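Local coordinates for hypothetical protein CNAG_02591 (Cryptococcus neoformans, PDB 4P5N) that is of unknown molecular activity but may play a role in primary metabolism, and belongs to a family with a Tudor domain, at residues Val63-Asn66 and Pro67-Thr71; Leu54-Asp57 and Gln58-Asp62. All blocks are in the same frame, centred on the assembly; numbering follows the deposited sequence.

Interaction 1: Val63-Asn66 and Pro67-Thr71; sequences VAHN and PGTLT. With SO4 (sulfate ion), chain E; SO4 (sulfate ion), chain H.
H65 and N66 meet T69 and L70 where the chain leaves strand 62-65 and turns after P67. The backbone stays extended through N66, then reverses over G68 and T69. The amide of L70 closes this turn on the carbonyl of P67 (L70 N to P67 O, 3.2 Å). The carbonyl of N66 faces into the bend. H65 ND1 donates to N66 O at 2.8 Å, nearly straight (168°). The oxygen is met on a lone pair, and the bond lies almost in the imidazole plane. This fixes the rotation of the ring. It also turns NE2 to the cadmium ion, which T21 OG1 binds too. The imidazole reaches this place because its CG stands opposite the backbone N (chi1 -159°). T69 crosses H65 at about a right angle. Its OG1 sits at the ring edge, 3.0 Å from H65 CE1. L70 packs from within the bend, with its CG 3.6 Å from N66 O. Its CD2 approaches the ring obliquely, 4.1 Å from H65 ND1.

Two sulfate ions, probably from the crystallisation liquor, lie outside the bend. N66 ND2 is shared between them: it donates to O3 of the chain E sulfate at 3.0 Å and to O3 of the chain H sulfate at 2.9 Å. T69 OG1 donates to that same chain E oxygen. N66 OD1 accepts from K52 NZ, and K48 of the second subunit bonds to both sulfates.

The turn links edge strand 62-65 to strand 71-72 at the other end of the antiparallel sheet. Strand 62-65 pairs with 52-56, through H65 and V53 among others. P67 packs on V53 of that strand and on V5 and P51 of the loops.

Interaction 2: Leu54-Asp57 and Gln58-Asp62; sequences LFTD and QNNKD
D57 and K61 come together because the D57 carboxylate folds in over its own turn. Its CG lies between the backbone N and the carbonyl carbon (chi1 78°). This holds OD1 near the amides that follow. T56 turns its hydroxyl the other way, to lie beside its backbone N (chi1 -60°), where it points at D62.

D57 to N60 is a type I beta turn, closed by N60 N to D57 O at 2.9 Å. N60 has a left-handed backbone, and D57 N donates to K61 O at 2.8 Å. Together these make a type I turn with a G1 bulge, a common end of a beta hairpin. D57 OD1 accepts twice inside it. N59 N donates at 2.8 Å, forming an Asx turn, and K61 N donates at 2.9 Å. The two amides reach OD1 from opposite faces of the carboxylate plane. The other oxygen, OD2, bonds to H28 ND1. CB and CG of K61 run alongside the D57 carboxylate, with K61 CB 3.4 Å from D57 OD1.

T56 and D62 form an antiparallel non-hydrogen-bonded pair, side chains on the same face. T56 OG1 donates to D62 OD1 at 2.8 Å, from above the carboxylate plane. T56 CG2 lies 3.4 Å from N60 OD1. Q58 bends back toward strand 26-36, where its amide bonds to K27 O and E29 N.

Both D57 oxygens thus have donors. Two amides and a histidine would probably stabilise the negative charge, and the carboxylate in turn holds the loop in shape.

From the N-terminal side, strand 52-56 runs into interaction 2, which closes the short loop 57-61 and sends the chain back as strand 62-65. Interaction 1 follows directly, at the far end of that strand, and turns the chain toward strand 71-72. The two are in series: they neither nest nor cross. Their centres lie 12 Å apart, but they meet along the paired strands. V63 N lies 2.8 Å from F55 O, a probable backbone hydrogen bond, and A64 CB packs on L54 CD2. F55 also touches H65. Together they define both ends of the edge strand of the Tudor-family sheet.

Interaction 1: Val63-Asn66 and Pro67-Thr71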
ATOM      1  N   VAL A  63       0.151  -2.254  -5.365  1.00  9.58           N
ATOM      2  CA  VAL A  63      -0.632  -1.022  -5.180  1.00 10.23           C
ATOM      3  C   VAL A  63      -1.958  -1.356  -4.487  1.00  8.69           C
ATOM      4  O   VAL A  63      -2.571  -2.392  -4.740  1.00 10.14           O
ATOM      5  CB  VAL A  63      -0.916  -0.340  -6.555  1.00 11.36           C
ATOM      6  CG1 VAL A  63      -1.795   0.904  -6.415  1.00 15.60           C
ATOM      7  CG2 VAL A  63       0.394   0.002  -7.253  1.00 14.31           C
ATOM      8  N   ALA A  64      -2.393  -0.481  -3.585  1.00  9.41           N
ATOM      9  CA  ALA A  64      -3.725  -0.587  -2.990  1.00  9.77           C
ATOM     10  C   ALA A  64      -4.465   0.697  -3.337  1.00  9.12           C
ATOM     11  O   ALA A  64      -4.023   1.798  -2.944  1.00 11.99           O
ATOM     12  CB  ALA A  64      -3.633  -0.759  -1.480  1.00 10.65           C
ATOM     13  N   HIS A  65      -5.554   0.584  -4.099  1.00  8.63           N
ATOM     14  CA  HIS A  65      -6.207   1.781  -4.634  1.00  8.26           C
ATOM     15  C   HIS A  65      -7.715   1.746  -4.437  1.00  8.58           C
ATOM     16  O   HIS A  65      -8.341   0.693  -4.551  1.00  9.16           O
ATOM     17  CB  HIS A  65      -5.903   1.896  -6.132  1.00 10.24           C
ATOM     18  CG  HIS A  65      -6.075   3.275  -6.698  1.00 11.02           C
ATOM     19  ND1 HIS A  65      -7.308   3.828  -6.989  1.00 11.36           N
ATOM     20  CD2 HIS A  65      -5.157   4.207  -7.042  1.00 12.20           C
ATOM     21  CE1 HIS A  65      -7.141   5.042  -7.487  1.00 12.72           C
ATOM     22  NE2 HIS A  65      -5.844   5.294  -7.538  1.00 14.31           N
ATOM     23  N   ASN A  66      -8.308   2.902  -4.163  1.00  8.06           N
ATOM     24  CA  ASN A  66      -9.756   2.969  -4.081  1.00  8.22           C
ATOM     25  C   ASN A  66     -10.405   2.560  -5.412  1.00  8.80           C
ATOM     26  O   ASN A  66      -9.902   2.892  -6.468  1.00  9.31           O
ATOM     27  CB  ASN A  66     -10.164   4.386  -3.747  1.00  8.27           C
ATOM     28  CG  ASN A  66      -9.682   4.810  -2.379  1.00  7.21           C
ATOM     29  OD1 ASN A  66      -9.472   3.976  -1.506  1.00  9.26           O
ATOM     30  ND2 ASN A  66      -9.548   6.120  -2.174  1.00 10.08           N
ATOM     31  N   PRO A  67     -11.548   1.866  -5.353  1.00  9.16           N
ATOM     32  CA  PRO A  67     -12.153   1.360  -6.601  1.00 10.20           C
ATOM     33  C   PRO A  67     -12.799   2.445  -7.439  1.00  9.93           C
ATOM     34  O   PRO A  67     -12.827   2.349  -8.663  1.00 10.12           O
ATOM     35  CB  PRO A  67     -13.227   0.378  -6.100  1.00  9.92           C
ATOM     36  CG  PRO A  67     -13.518   0.820  -4.680  1.00  9.35           C
ATOM     37  CD  PRO A  67     -12.201   1.322  -4.148  1.00  8.86           C
ATOM     38  N   GLY A  68     -13.344   3.461  -6.783  1.00 10.88           N
ATOM     39  CA  GLY A  68     -14.186   4.440  -7.466  1.00 12.80           C
ATOM     40  C   GLY A  68     -13.446   5.422  -8.345  1.00 14.58           C
ATOM     41  O   GLY A  68     -14.066   6.217  -9.050  1.00 19.39           O
ATOM     42  N   THR A  69     -12.119   5.371  -8.317  1.00 13.34           N
ATOM     43  CA  THR A  69     -11.300   6.264  -9.136  1.00 14.00           C
ATOM     44  C   THR A  69     -10.373   5.464 -10.037  1.00 13.93           C
ATOM     45  O   THR A  69      -9.419   5.997 -10.611  1.00 18.54           O
ATOM     46  CB  THR A  69     -10.448   7.183  -8.258  1.00 14.01           C
ATOM     47  OG1 THR A  69      -9.793   6.379  -7.265  1.00 15.47           O
ATOM     48  CG2 THR A  69     -11.338   8.208  -7.584  1.00 15.95           C
ATOM     49  N   LEU A  70     -10.633   4.175 -10.172  1.00 10.78           N
ATOM     50  CA  LEU A  70      -9.896   3.461 -11.191  1.00 10.12           C
ATOM     51  C   LEU A  70     -10.835   2.932 -12.254  1.00  8.13           C
ATOM     52  O   LEU A  70     -12.054   2.963 -12.078  1.00  9.17           O
ATOM     53  CB  LEU A  70      -8.973   2.411 -10.604  1.00 18.89           C
ATOM     54  CG  LEU A  70      -9.575   1.368  -9.694  1.00 14.63           C
ATOM     55  CD1 LEU A  70     -10.571   0.473 -10.432  1.00 18.15           C
ATOM     56  CD2 LEU A  70      -8.533   0.479  -9.025  1.00 16.74           C
ATOM     57  N   THR A  71     -10.265   2.461 -13.359  1.00  8.27           N
ATOM     58  CA  THR A  71     -11.059   1.902 -14.451  1.00  8.03           C
ATOM     59  C   THR A  71     -10.731   0.435 -14.628  1.00  8.45           C
ATOM     60  O   THR A  71      -9.557   0.070 -14.706  1.00  8.92           O
ATOM     61  CB  THR A  71     -10.813   2.670 -15.764  1.00  9.44           C
ATOM     62  OG1 THR A  71     -11.109   4.047 -15.556  1.00 10.42           O
ATOM     63  CG2 THR A  71     -11.696   2.143 -16.921  1.00 11.30           C
TER
HETATM   64  S   SO4 E 103      -8.242   8.203  -5.005  0.80 16.85           S
HETATM   65  O1  SO4 E 103      -8.122   9.323  -4.038  0.80 19.80           O
HETATM   66  O2  SO4 E 103      -8.248   8.826  -6.347  0.80 20.07           O
HETATM   67  O3  SO4 E 103      -9.554   7.490  -4.815  0.80 14.62           O
HETATM   68  O4  SO4 E 103      -7.024   7.359  -4.911  0.80 19.35           O
HETATM   69  S   SO4 H 106      -6.931   6.763   0.399  1.00 16.05           S
HETATM   70  O1  SO4 H 106      -5.922   7.820   0.679  1.00 19.63           O
HETATM   71  O2  SO4 H 106      -6.485   5.875  -0.709  1.00 18.63           O
HETATM   72  O3  SO4 H 106      -8.242   7.368   0.094  1.00 16.04           O
HETATM   73  O4  SO4 H 106      -6.998   5.900   1.602  1.00 16.25           O

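Interaction 2: Leu54-Asp57 and Gln58-Asp62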
ATOM      1  N   LEU A  54      -6.471  -4.340  -4.506  1.00  9.62           N
ATOM      2  CA  LEU A  54      -5.047  -4.656  -4.441  1.00  9.46           C
ATOM      3  C   LEU A  54      -4.629  -5.276  -5.764  1.00  9.19           C
ATOM      4  O   LEU A  54      -5.231  -6.258  -6.200  1.00 10.25           O
ATOM      5  CB  LEU A  54      -4.734  -5.634  -3.295  1.00 12.77           C
ATOM      6  CG  LEU A  54      -5.270  -5.331  -1.887  1.00 17.13           C
ATOM      7  CD1 LEU A  54      -4.584  -6.168  -0.813  1.00 18.48           C
ATOM      8  CD2 LEU A  54      -5.234  -3.858  -1.516  1.00 17.69           C
ATOM      9  N   PHE A  55      -3.625  -4.680  -6.407  1.00  9.41           N
ATOM     10  CA  PHE A  55      -3.094  -5.200  -7.669  1.00  9.15           C
ATOM     11  C   PHE A  55      -1.615  -4.912  -7.805  1.00  8.80           C
ATOM     12  O   PHE A  55      -1.091  -4.008  -7.158  1.00 10.78           O
ATOM     13  CB  PHE A  55      -3.873  -4.655  -8.898  1.00 10.09           C
ATOM     14  CG  PHE A  55      -3.723  -3.155  -9.161  1.00  9.64           C
ATOM     15  CD1 PHE A  55      -4.451  -2.204  -8.436  1.00 11.20           C
ATOM     16  CD2 PHE A  55      -2.913  -2.703 -10.204  1.00 10.17           C
ATOM     17  CE1 PHE A  55      -4.343  -0.840  -8.728  1.00 11.27           C
ATOM     18  CE2 PHE A  55      -2.800  -1.348 -10.505  1.00 10.57           C
ATOM     19  CZ  PHE A  55      -3.519  -0.411  -9.771  1.00 11.09           C
ATOM     20  N   THR A  56      -0.940  -5.688  -8.651  1.00  9.73           N
ATOM     21  CA  THR A  56       0.456  -5.422  -8.951  1.00  9.56           C
ATOM     22  C   THR A  56       0.532  -4.712 -10.286  1.00  9.55           C
ATOM     23  O   THR A  56      -0.073  -5.160 -11.254  1.00 10.31           O
ATOM     24  CB  THR A  56       1.236  -6.746  -8.985  1.00 10.11           C
ATOM     25  OG1 THR A  56       1.125  -7.366  -7.692  1.00 13.82           O
ATOM     26  CG2 THR A  56       2.686  -6.500  -9.304  1.00 12.18           C
ATOM     27  N   ASP A  57       1.249  -3.585 -10.335  1.00  9.18           N
ATOM     28  CA  ASP A  57       1.282  -2.804 -11.561  1.00  9.01           C
ATOM     29  C   ASP A  57       2.335  -3.299 -12.553  1.00  9.79           C
ATOM     30  O   ASP A  57       3.012  -4.316 -12.307  1.00  9.58           O
ATOM     31  CB  ASP A  57       1.385  -1.287 -11.283  1.00 10.03           C
ATOM     32  CG  ASP A  57       2.776  -0.823 -10.902  1.00 10.11           C
ATOM     33  OD1 ASP A  57       3.759  -1.602 -10.935  1.00 11.33           O
ATOM     34  OD2 ASP A  57       2.901   0.388 -10.594  1.00 11.72           O
ATOM     35  N   GLN A  58       2.478  -2.562 -13.652  1.00  9.77           N
ATOM     36  CA  GLN A  58       3.341  -2.964 -14.773  1.00 10.59           C
ATOM     37  C   GLN A  58       4.828  -2.894 -14.431  1.00  9.76           C
ATOM     38  O   GLN A  58       5.668  -3.412 -15.178  1.00 11.68           O
ATOM     39  CB  GLN A  58       3.009  -2.133 -16.029  1.00  9.65           C
ATOM     40  CG  GLN A  58       3.509  -0.691 -15.954  1.00 10.96           C
ATOM     41  CD  GLN A  58       2.668   0.254 -15.106  1.00 12.35           C
ATOM     42  OE1 GLN A  58       1.586  -0.080 -14.613  1.00 11.85           O
ATOM     43  NE2 GLN A  58       3.180   1.463 -14.943  1.00 12.79           N
ATOM     44  N   ASN A  59       5.156  -2.268 -13.294  1.00 10.48           N
ATOM     45  CA  ASN A  59       6.528  -2.217 -12.818  1.00 10.43           C
ATOM     46  C   ASN A  59       6.721  -3.136 -11.611  1.00  8.70           C
ATOM     47  O   ASN A  59       7.683  -2.986 -10.835  1.00 10.33           O
ATOM     48  CB  ASN A  59       6.891  -0.771 -12.451  1.00 12.95           C
ATOM     49  CG  ASN A  59       6.975   0.132 -13.663  1.00 13.98           C
ATOM     50  OD1 ASN A  59       6.460   1.260 -13.658  1.00 19.99           O
ATOM     51  ND2 ASN A  59       7.610  -0.361 -14.723  1.00 15.68           N
ATOM     52  N   ASN A  60       5.796  -4.081 -11.447  1.00  8.61           N
ATOM     53  CA  ASN A  60       5.845  -5.040 -10.345  1.00  8.68           C
ATOM     54  C   ASN A  60       5.734  -4.388  -8.968  1.00  9.42           C
ATOM     55  O   ASN A  60       6.281  -4.913  -7.980  1.00 11.51           O
ATOM     56  CB  ASN A  60       7.088  -5.948 -10.441  1.00  8.72           C
ATOM     57  CG  ASN A  60       6.955  -7.188  -9.596  1.00  8.41           C
ATOM     58  OD1 ASN A  60       5.858  -7.738  -9.450  1.00 10.53           O
ATOM     59  ND2 ASN A  60       8.062  -7.616  -9.001  1.00 10.92           N
ATOM     60  N   LYS A  61       4.998  -3.270  -8.887  1.00  9.72           N
ATOM     61  CA  LYS A  61       4.752  -2.628  -7.587  1.00  9.94           C
ATOM     62  C   LYS A  61       3.376  -3.040  -7.075  1.00  9.79           C
ATOM     63  O   LYS A  61       2.387  -2.939  -7.804  1.00 11.58           O
ATOM     64  CB  LYS A  61       4.790  -1.094  -7.715  1.00 11.65           C
ATOM     65  CG  LYS A  61       6.045  -0.520  -8.356  1.00 13.92           C
ATOM     66  CD  LYS A  61       7.299  -0.987  -7.658  1.00 16.74           C
ATOM     67  CE  LYS A  61       8.544  -0.386  -8.296  1.00 21.23           C
ATOM     68  NZ  LYS A  61       9.747  -1.030  -7.707  1.00 24.61           N
ATOM     69  N   ASP A  62       3.303  -3.453  -5.807  1.00  9.68           N
ATOM     70  CA  ASP A  62       2.008  -3.785  -5.199  1.00 11.93           C
ATOM     71  C   ASP A  62       1.336  -2.482  -4.799  1.00 10.75           C
ATOM     72  O   ASP A  62       1.911  -1.692  -4.035  1.00 14.67           O
ATOM     73  CB  ASP A  62       2.147  -4.752  -4.014  1.00 12.47           C
ATOM     74  CG  ASP A  62       2.598  -6.156  -4.445  1.00 15.92           C
ATOM     75  OD1 ASP A  62       2.834  -6.387  -5.655  1.00 16.53           O
ATOM     76  OD2 ASP A  62       2.711  -7.044  -3.570  1.00 21.28           O
TER